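Local coordinates for putative ATP-grasp superfamily protein (Archaeoglobus fulgidus, PDB 3DF7) that is of unknown function but belongs to the ATP-grasp superfamily and therefore probably binds ATP and a metal ion, at residues Q279-K285 with Y297-D303; L25-S30 with Y291-G295; A198-A202 with A255-Y260. All blocks are in the same frame, centred on the assembly; numbering follows the deposited sequence.

Interaction 1: residues Q279-K285 with Y297-D303; sequences QMVRKSK and YTLEIID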
# COMPACT_ATOMS: atom_id res chain seq x y z
N GLN A 279 -5.63 -10.69 13.12
CA GLN A 279 -6.61 -10.81 12.05
C GLN A 279 -6.01 -11.41 10.79
O GLN A 279 -4.81 -11.31 10.55
CB GLN A 279 -7.15 -9.43 11.68
CG GLN A 279 -7.79 -8.67 12.82
CD GLN A 279 -9.04 -9.36 13.30
OE1 GLN A 279 -9.17 -9.72 14.47
NE2 GLN A 279 -9.98 -9.56 12.38
N MSE A 280 -6.86 -12.05 9.99
CA MSE A 280 -6.42 -12.56 8.70
C MSE A 280 -7.24 -11.83 7.65
O MSE A 280 -8.47 -11.85 7.70
CB MSE A 280 -6.65 -14.07 8.53
CG MSE A 280 -6.34 -14.53 7.10
SE MSE A 280 -6.47 -16.43 6.76
CE MSE A 280 -4.66 -16.94 7.26
N VAL A 281 -6.57 -11.17 6.72
CA VAL A 281 -7.26 -10.48 5.64
C VAL A 281 -7.08 -11.41 4.45
O VAL A 281 -5.98 -11.90 4.21
CB VAL A 281 -6.60 -9.10 5.31
CG1 VAL A 281 -7.32 -8.44 4.14
CG2 VAL A 281 -6.65 -8.19 6.53
N ARG A 282 -8.15 -11.70 3.72
CA ARG A 282 -7.99 -12.57 2.57
C ARG A 282 -8.95 -12.24 1.44
O ARG A 282 -10.09 -11.83 1.67
CB ARG A 282 -8.15 -14.04 2.97
CG ARG A 282 -9.55 -14.46 3.35
CD ARG A 282 -9.60 -15.90 3.86
NE ARG A 282 -10.95 -16.26 4.28
CZ ARG A 282 -11.26 -17.35 4.98
NH1 ARG A 282 -10.33 -18.21 5.37
NH2 ARG A 282 -12.53 -17.55 5.31
N LYS A 283 -8.45 -12.42 0.22
CA LYS A 283 -9.24 -12.18 -0.97
C LYS A 283 -9.86 -13.52 -1.33
O LYS A 283 -9.19 -14.56 -1.31
CB LYS A 283 -8.35 -11.68 -2.10
CG LYS A 283 -9.08 -11.41 -3.40
CD LYS A 283 -8.10 -11.00 -4.50
CE LYS A 283 -7.37 -9.72 -4.14
NZ LYS A 283 -6.45 -9.28 -5.22
N SER A 284 -11.15 -13.51 -1.63
CA SER A 284 -11.85 -14.74 -1.97
C SER A 284 -12.96 -14.47 -2.97
O SER A 284 -13.15 -13.33 -3.42
CB SER A 284 -12.43 -15.36 -0.70
OG SER A 284 -13.24 -14.43 0.01
N LYS A 285 -13.68 -15.53 -3.31
CA LYS A 285 -14.80 -15.44 -4.24
C LYS A 285 -16.10 -15.70 -3.49
O LYS A 285 -16.27 -16.74 -2.87
CB LYS A 285 -14.64 -16.47 -5.36
CG LYS A 285 -13.36 -16.32 -6.19
CD LYS A 285 -13.33 -15.00 -6.95
CE LYS A 285 -13.49 -15.19 -8.45
NZ LYS A 285 -14.78 -15.83 -8.82
N TYR A 297 -15.88 -10.98 -6.32
CA TYR A 297 -14.74 -10.94 -5.40
C TYR A 297 -15.10 -10.33 -4.06
O TYR A 297 -15.84 -9.34 -3.98
CB TYR A 297 -13.58 -10.16 -6.03
CG TYR A 297 -12.77 -10.97 -7.02
CD1 TYR A 297 -11.73 -11.79 -6.59
CD2 TYR A 297 -13.05 -10.92 -8.39
CE1 TYR A 297 -10.99 -12.55 -7.50
CE2 TYR A 297 -12.32 -11.68 -9.31
CZ TYR A 297 -11.29 -12.49 -8.85
OH TYR A 297 -10.56 -13.24 -9.75
N THR A 298 -14.58 -10.93 -2.99
CA THR A 298 -14.83 -10.44 -1.65
C THR A 298 -13.52 -10.34 -0.89
O THR A 298 -12.57 -11.08 -1.16
CB THR A 298 -15.77 -11.38 -0.86
OG1 THR A 298 -15.29 -12.72 -0.97
CG2 THR A 298 -17.19 -11.29 -1.39
N LEU A 299 -13.45 -9.41 0.05
CA LEU A 299 -12.27 -9.27 0.88
C LEU A 299 -12.77 -9.43 2.30
O LEU A 299 -13.68 -8.72 2.73
CB LEU A 299 -11.63 -7.89 0.70
CG LEU A 299 -10.26 -7.78 1.38
CD1 LEU A 299 -9.24 -8.64 0.65
CD2 LEU A 299 -9.81 -6.33 1.40
N GLU A 300 -12.20 -10.39 3.02
CA GLU A 300 -12.62 -10.66 4.38
C GLU A 300 -11.55 -10.27 5.37
O GLU A 300 -10.37 -10.16 5.03
CB GLU A 300 -12.90 -12.16 4.57
CG GLU A 300 -13.75 -12.83 3.52
CD GLU A 300 -13.62 -14.34 3.57
OE1 GLU A 300 -14.02 -14.94 4.60
OE2 GLU A 300 -13.11 -14.93 2.59
N ILE A 301 -11.98 -10.05 6.61
CA ILE A 301 -11.10 -9.74 7.73
C ILE A 301 -11.67 -10.60 8.86
O ILE A 301 -12.78 -10.34 9.34
CB ILE A 301 -11.18 -8.26 8.14
CG1 ILE A 301 -10.93 -7.37 6.92
CG2 ILE A 301 -10.14 -7.97 9.21
CD1 ILE A 301 -11.01 -5.89 7.22
N ILE A 302 -10.93 -11.62 9.27
CA ILE A 302 -11.41 -12.53 10.31
C ILE A 302 -10.42 -12.72 11.45
O ILE A 302 -9.21 -12.64 11.25
CB ILE A 302 -11.70 -13.92 9.72
CG1 ILE A 302 -10.39 -14.55 9.23
CG2 ILE A 302 -12.68 -13.81 8.56
CD1 ILE A 302 -10.57 -15.92 8.59
N ASP A 303 -10.94 -13.00 12.64
CA ASP A 303 -10.05 -13.24 13.78
C ASP A 303 -9.27 -14.51 13.51
O ASP A 303 -9.83 -15.50 13.02
CB ASP A 303 -10.84 -13.43 15.09
CG ASP A 303 -11.68 -12.23 15.45
OD1 ASP A 303 -11.25 -11.08 15.25
OD2 ASP A 303 -12.79 -12.46 15.98
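Two strands run antiparallel in unbroken register from Gln279-Asp303 to Lys285-Tyr297, their axes 4.5 Å apart at closest approach. Gln279 starts the pairing in a non-hydrogen-bonded position, its CA 3.3 Å from Ile302 O. Met280, a selenomethionine, makes the first hydrogen-bonded pair: its N reaches Ile302 O at 2.7 Å and its O takes Ile302 N at 2.9 Å, while Met280 CB rests 3.8 Å from Ile302 CG1. Val281 points to the other face, with CG1 4.0 Å from Leu299 CD1. Arg282 repeats the double backbone bond with Glu300 and adds a two-pronged salt bridge, NE to Glu300 OE2 at 3.0 Å and NH2 to Glu300 OE1 at 3.1 Å; Ile302 CD1 covers one face of the guanidinium. Lys283 lies on the Val281 face and sends its amine to Glu23 of helix 18-35. At Ser284, N and O bond to the backbone of Thr298, and OG gives a 2.6 Å hydrogen bond to Glu300 OE2, so one carboxylate serves Arg282 and Ser284. Lys285 ends the strand with CD over the Tyr297 ring face, a CH-pi contact 3.6 Å from the centroid. Seven consecutive bridges join neighbouring strands toward one end of the large antiparallel sheet of this putative ATP-grasp protein.

Interaction 2: residues L25-S30 with Y291-G295; sequences LAMFKS and YVSVG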
# COMPACT_ATOMS: atom_id res chain seq x y z
N LEU A 25 -11.26 -0.77 -2.93
CA LEU A 25 -12.51 -0.41 -2.26
C LEU A 25 -12.37 -0.58 -0.75
O LEU A 25 -12.85 0.25 0.02
CB LEU A 25 -13.66 -1.29 -2.78
CG LEU A 25 -15.00 -1.11 -2.07
CD1 LEU A 25 -15.48 0.34 -2.19
CD2 LEU A 25 -16.02 -2.05 -2.68
N ALA A 26 -11.72 -1.66 -0.33
CA ALA A 26 -11.52 -1.94 1.08
C ALA A 26 -10.67 -0.84 1.72
O ALA A 26 -10.95 -0.37 2.83
CB ALA A 26 -10.85 -3.30 1.26
N MSE A 27 -9.61 -0.43 1.02
CA MSE A 27 -8.75 0.61 1.54
C MSE A 27 -9.49 1.94 1.63
O MSE A 27 -9.32 2.68 2.60
CB MSE A 27 -7.50 0.77 0.68
CG MSE A 27 -6.45 -0.31 0.91
SE MSE A 27 -4.79 0.03 -0.04
CE MSE A 27 -5.17 -0.97 -1.64
N PHE A 28 -10.29 2.26 0.62
CA PHE A 28 -11.03 3.53 0.64
C PHE A 28 -12.01 3.54 1.81
O PHE A 28 -12.11 4.52 2.54
CB PHE A 28 -11.81 3.73 -0.66
CG PHE A 28 -12.53 5.05 -0.73
CD1 PHE A 28 -11.86 6.21 -1.11
CD2 PHE A 28 -13.88 5.14 -0.38
CE1 PHE A 28 -12.52 7.44 -1.14
CE2 PHE A 28 -14.54 6.37 -0.40
CZ PHE A 28 -13.86 7.53 -0.79
N LYS A 29 -12.74 2.44 1.98
CA LYS A 29 -13.71 2.33 3.07
C LYS A 29 -12.99 2.50 4.40
O LYS A 29 -13.41 3.28 5.27
CB LYS A 29 -14.40 0.96 3.02
CG LYS A 29 -15.45 0.74 4.11
CD LYS A 29 -15.95 -0.71 4.10
CE LYS A 29 -17.12 -0.92 5.05
NZ LYS A 29 -16.83 -0.42 6.42
N SER A 30 -11.87 1.79 4.55
CA SER A 30 -11.09 1.85 5.78
C SER A 30 -10.55 3.26 6.03
O SER A 30 -10.57 3.74 7.17
CB SER A 30 -9.93 0.85 5.70
OG SER A 30 -9.11 0.95 6.85
N TYR A 291 -15.96 -7.96 4.07
CA TYR A 291 -15.81 -6.60 4.56
C TYR A 291 -16.37 -5.73 3.43
O TYR A 291 -17.14 -4.80 3.67
CB TYR A 291 -14.32 -6.29 4.79
CG TYR A 291 -14.01 -4.85 5.13
CD1 TYR A 291 -14.59 -4.22 6.23
CD2 TYR A 291 -13.11 -4.11 4.35
CE1 TYR A 291 -14.27 -2.90 6.56
CE2 TYR A 291 -12.79 -2.79 4.67
CZ TYR A 291 -13.37 -2.19 5.78
OH TYR A 291 -13.04 -0.90 6.11
N VAL A 292 -15.99 -6.06 2.20
CA VAL A 292 -16.47 -5.37 1.00
C VAL A 292 -16.46 -6.36 -0.16
O VAL A 292 -15.76 -7.37 -0.12
CB VAL A 292 -15.58 -4.15 0.59
CG1 VAL A 292 -15.62 -3.08 1.67
CG2 VAL A 292 -14.15 -4.60 0.31
N SER A 293 -17.26 -6.07 -1.19
CA SER A 293 -17.33 -6.93 -2.36
C SER A 293 -17.32 -6.10 -3.64
O SER A 293 -17.75 -4.95 -3.65
CB SER A 293 -18.63 -7.75 -2.33
OG SER A 293 -18.79 -8.46 -1.12
N VAL A 294 -16.82 -6.71 -4.71
CA VAL A 294 -16.80 -6.10 -6.03
C VAL A 294 -17.01 -7.26 -6.99
O VAL A 294 -16.13 -8.11 -7.15
CB VAL A 294 -15.45 -5.41 -6.35
CG1 VAL A 294 -15.45 -4.92 -7.80
CG2 VAL A 294 -15.23 -4.23 -5.41
N GLY A 295 -18.17 -7.31 -7.63
CA GLY A 295 -18.46 -8.40 -8.53
C GLY A 295 -18.52 -9.67 -7.70
O GLY A 295 -19.20 -9.70 -6.66
O HOH W 1 -14.45 0.19 8.01
O HOH W 2 -10.86 -0.83 8.40
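Polar groups meet across this interface through water: Tyr291 OH lies 2.6 Å from water 1, which accepts a 2.9 Å hydrogen bond from Lys29 NZ, and 3.2 Å from water 2, itself 2.9 Å from Ser30 OG. Lys29 NZ is also salt-bridged to Asp33. Before reaching its water, the extended Lys29 chain lays CD over the face of the Tyr291 ring, a CH-pi contact 3.8 Å from the centroid, and the same CD touches Val292 CG1 at 3.4 Å. Tyr291 and Val292 can both turn toward the helix because they form a classic beta bulge opposite Leu299: the extra residue puts two consecutive side chains on one side of the sheet. The short strand 292-294 is the edge strand of the large antiparallel sheet, and helix 18-35 packs on it; the axes of 25-30 and 292-294 approach to 8.9 Å, with 143° between their directions. The small Ala26 lets the backbones close in, its CA 6.0 Å from that of Val292 and its CB 3.7 Å from Val292 CG2. One residue earlier, Leu25 CD2 sits 3.9 Å from Val292 CB and 3.6 Å from Val294 CG2, while the intervening Ser293 points away from the helix.

Interaction 3: residues A198-A202 with A255-Y260; sequences AVVPA and AFSRAY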
# COMPACT_ATOMS: atom_id res chain seq x y z
N ALA A 198 -3.18 -11.50 4.11
CA ALA A 198 -2.21 -10.99 5.06
C ALA A 198 -2.67 -11.36 6.46
O ALA A 198 -3.85 -11.60 6.70
CB ALA A 198 -2.07 -9.47 4.94
N VAL A 199 -1.71 -11.44 7.38
CA VAL A 199 -2.00 -11.75 8.78
C VAL A 199 -1.44 -10.57 9.57
O VAL A 199 -0.26 -10.25 9.46
CB VAL A 199 -1.32 -13.07 9.20
CG1 VAL A 199 -1.62 -13.36 10.66
CG2 VAL A 199 -1.80 -14.21 8.32
N VAL A 200 -2.31 -9.92 10.34
CA VAL A 200 -1.94 -8.75 11.12
C VAL A 200 -2.26 -8.95 12.61
O VAL A 200 -3.42 -9.10 12.98
CB VAL A 200 -2.73 -7.50 10.63
CG1 VAL A 200 -2.30 -6.26 11.38
CG2 VAL A 200 -2.54 -7.33 9.12
N PRO A 201 -1.23 -8.96 13.48
CA PRO A 201 0.19 -8.81 13.16
C PRO A 201 0.82 -10.12 12.68
O PRO A 201 0.23 -11.19 12.82
CB PRO A 201 0.79 -8.33 14.49
CG PRO A 201 -0.02 -9.11 15.48
CD PRO A 201 -1.44 -8.97 14.94
N ALA A 202 2.02 -10.02 12.13
CA ALA A 202 2.71 -11.19 11.61
C ALA A 202 3.00 -12.23 12.68
O ALA A 202 3.24 -11.90 13.84
CB ALA A 202 4.03 -10.76 10.95
N ALA A 255 -7.19 -4.04 8.25
CA ALA A 255 -7.31 -4.84 9.47
C ALA A 255 -6.98 -4.10 10.76
O ALA A 255 -7.24 -4.61 11.85
CB ALA A 255 -6.43 -6.08 9.36
N PHE A 256 -6.44 -2.89 10.66
CA PHE A 256 -6.04 -2.15 11.86
C PHE A 256 -7.11 -1.95 12.94
O PHE A 256 -6.83 -2.17 14.12
CB PHE A 256 -5.42 -0.81 11.46
CG PHE A 256 -4.06 -0.93 10.80
CD1 PHE A 256 -3.53 -2.18 10.47
CD2 PHE A 256 -3.31 0.21 10.51
CE1 PHE A 256 -2.27 -2.28 9.86
CE2 PHE A 256 -2.06 0.11 9.90
CZ PHE A 256 -1.53 -1.14 9.58
N SER A 257 -8.32 -1.53 12.56
CA SER A 257 -9.36 -1.32 13.57
C SER A 257 -9.65 -2.57 14.40
O SER A 257 -9.70 -2.50 15.62
CB SER A 257 -10.66 -0.84 12.91
OG SER A 257 -10.53 0.50 12.47
N ARG A 258 -9.84 -3.70 13.73
CA ARG A 258 -10.11 -4.94 14.43
C ARG A 258 -8.88 -5.46 15.16
O ARG A 258 -8.96 -5.84 16.32
CB ARG A 258 -10.63 -6.01 13.44
CG ARG A 258 -12.08 -5.79 13.02
CD ARG A 258 -12.45 -6.67 11.83
NE ARG A 258 -12.31 -8.10 12.12
CZ ARG A 258 -13.31 -8.90 12.47
NH1 ARG A 258 -14.54 -8.42 12.58
NH2 ARG A 258 -13.07 -10.18 12.73
N ALA A 259 -7.74 -5.47 14.48
CA ALA A 259 -6.51 -5.96 15.09
C ALA A 259 -5.95 -5.12 16.23
O ALA A 259 -5.50 -5.66 17.24
CB ALA A 259 -5.44 -6.14 14.02
N TYR A 260 -6.00 -3.80 16.09
CA TYR A 260 -5.41 -2.92 17.10
C TYR A 260 -6.33 -1.96 17.84
O TYR A 260 -5.90 -1.32 18.81
CB TYR A 260 -4.29 -2.11 16.46
CG TYR A 260 -3.25 -2.95 15.75
CD1 TYR A 260 -2.59 -3.99 16.42
CD2 TYR A 260 -2.90 -2.70 14.42
CE1 TYR A 260 -1.61 -4.74 15.79
CE2 TYR A 260 -1.92 -3.46 13.78
CZ TYR A 260 -1.28 -4.47 14.47
OH TYR A 260 -0.31 -5.23 13.85
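Apolar packing dominates this contact, and most of it runs through Val200. This last residue of its strand points its side chain toward the helix and meets four residues of 255-260. Val200 CG2 lies 4.1 Å from Ala255 CB, and Val200 CG1 is 4.1 Å from Ala259 CB, one turn on; the two alanines present a low surface into which the valine fits. Aromatic side chains complete the surround: Val200 CG1 is 4.3 Å from Phe256 CE1 and 3.7 Å from Tyr260 CE2. Pro201 adds a lesser patch, with CD 4.3 Å from Tyr260 CE1. A cis peptide bond precedes this proline, at the point where the strand gives way to loop.

The Tyr260 hydroxyl touches 198-202 only by packing: Tyr260 OH comes within 3.3 Å of Val200 CG1 and 3.4 Å of Pro201 CB, but its hydrogen-bond partner is Ser184 on strand 180-191. Within 255-260, Ala259 N bonds to Ala255 O at 2.8 Å and Tyr260 N to Phe256 O at 2.7 Å, which brings Ala255 and Ala259 to the same side.

The short helix 256-260 thus lies against one face of the large antiparallel sheet; the axes of strand 198-200 and helix 256-260 come no closer than 10.0 Å. Strand 194-200 runs between strands 180-191 and 279-285; Phe256 extends to Ser173 on strand 168-176, and Ala255 and Ala259 also touch Gln279.

How the interactions relate
From the N terminus, helix 18-35 supplies residues 25-30, which wait some 260 residues for their partner at 291-295, so interaction 2 closes the longest loop. Interaction 3 is nested inside it, joining 198-202 to 255-260 across 52 intervening residues. The chain then enters strand 279-285, passes through 291-295 and returns as 297-303; interaction 1 is therefore a short closure that crosses interaction 2. All three share the large antiparallel sheet: strand 279-285 borders 194-200 on one side and 297-303 on the other, and 297-303 borders 292-294. Interaction 1 thus lies between helix 18-35, packed at the sheet's edge, and the short helix 256-260 further in.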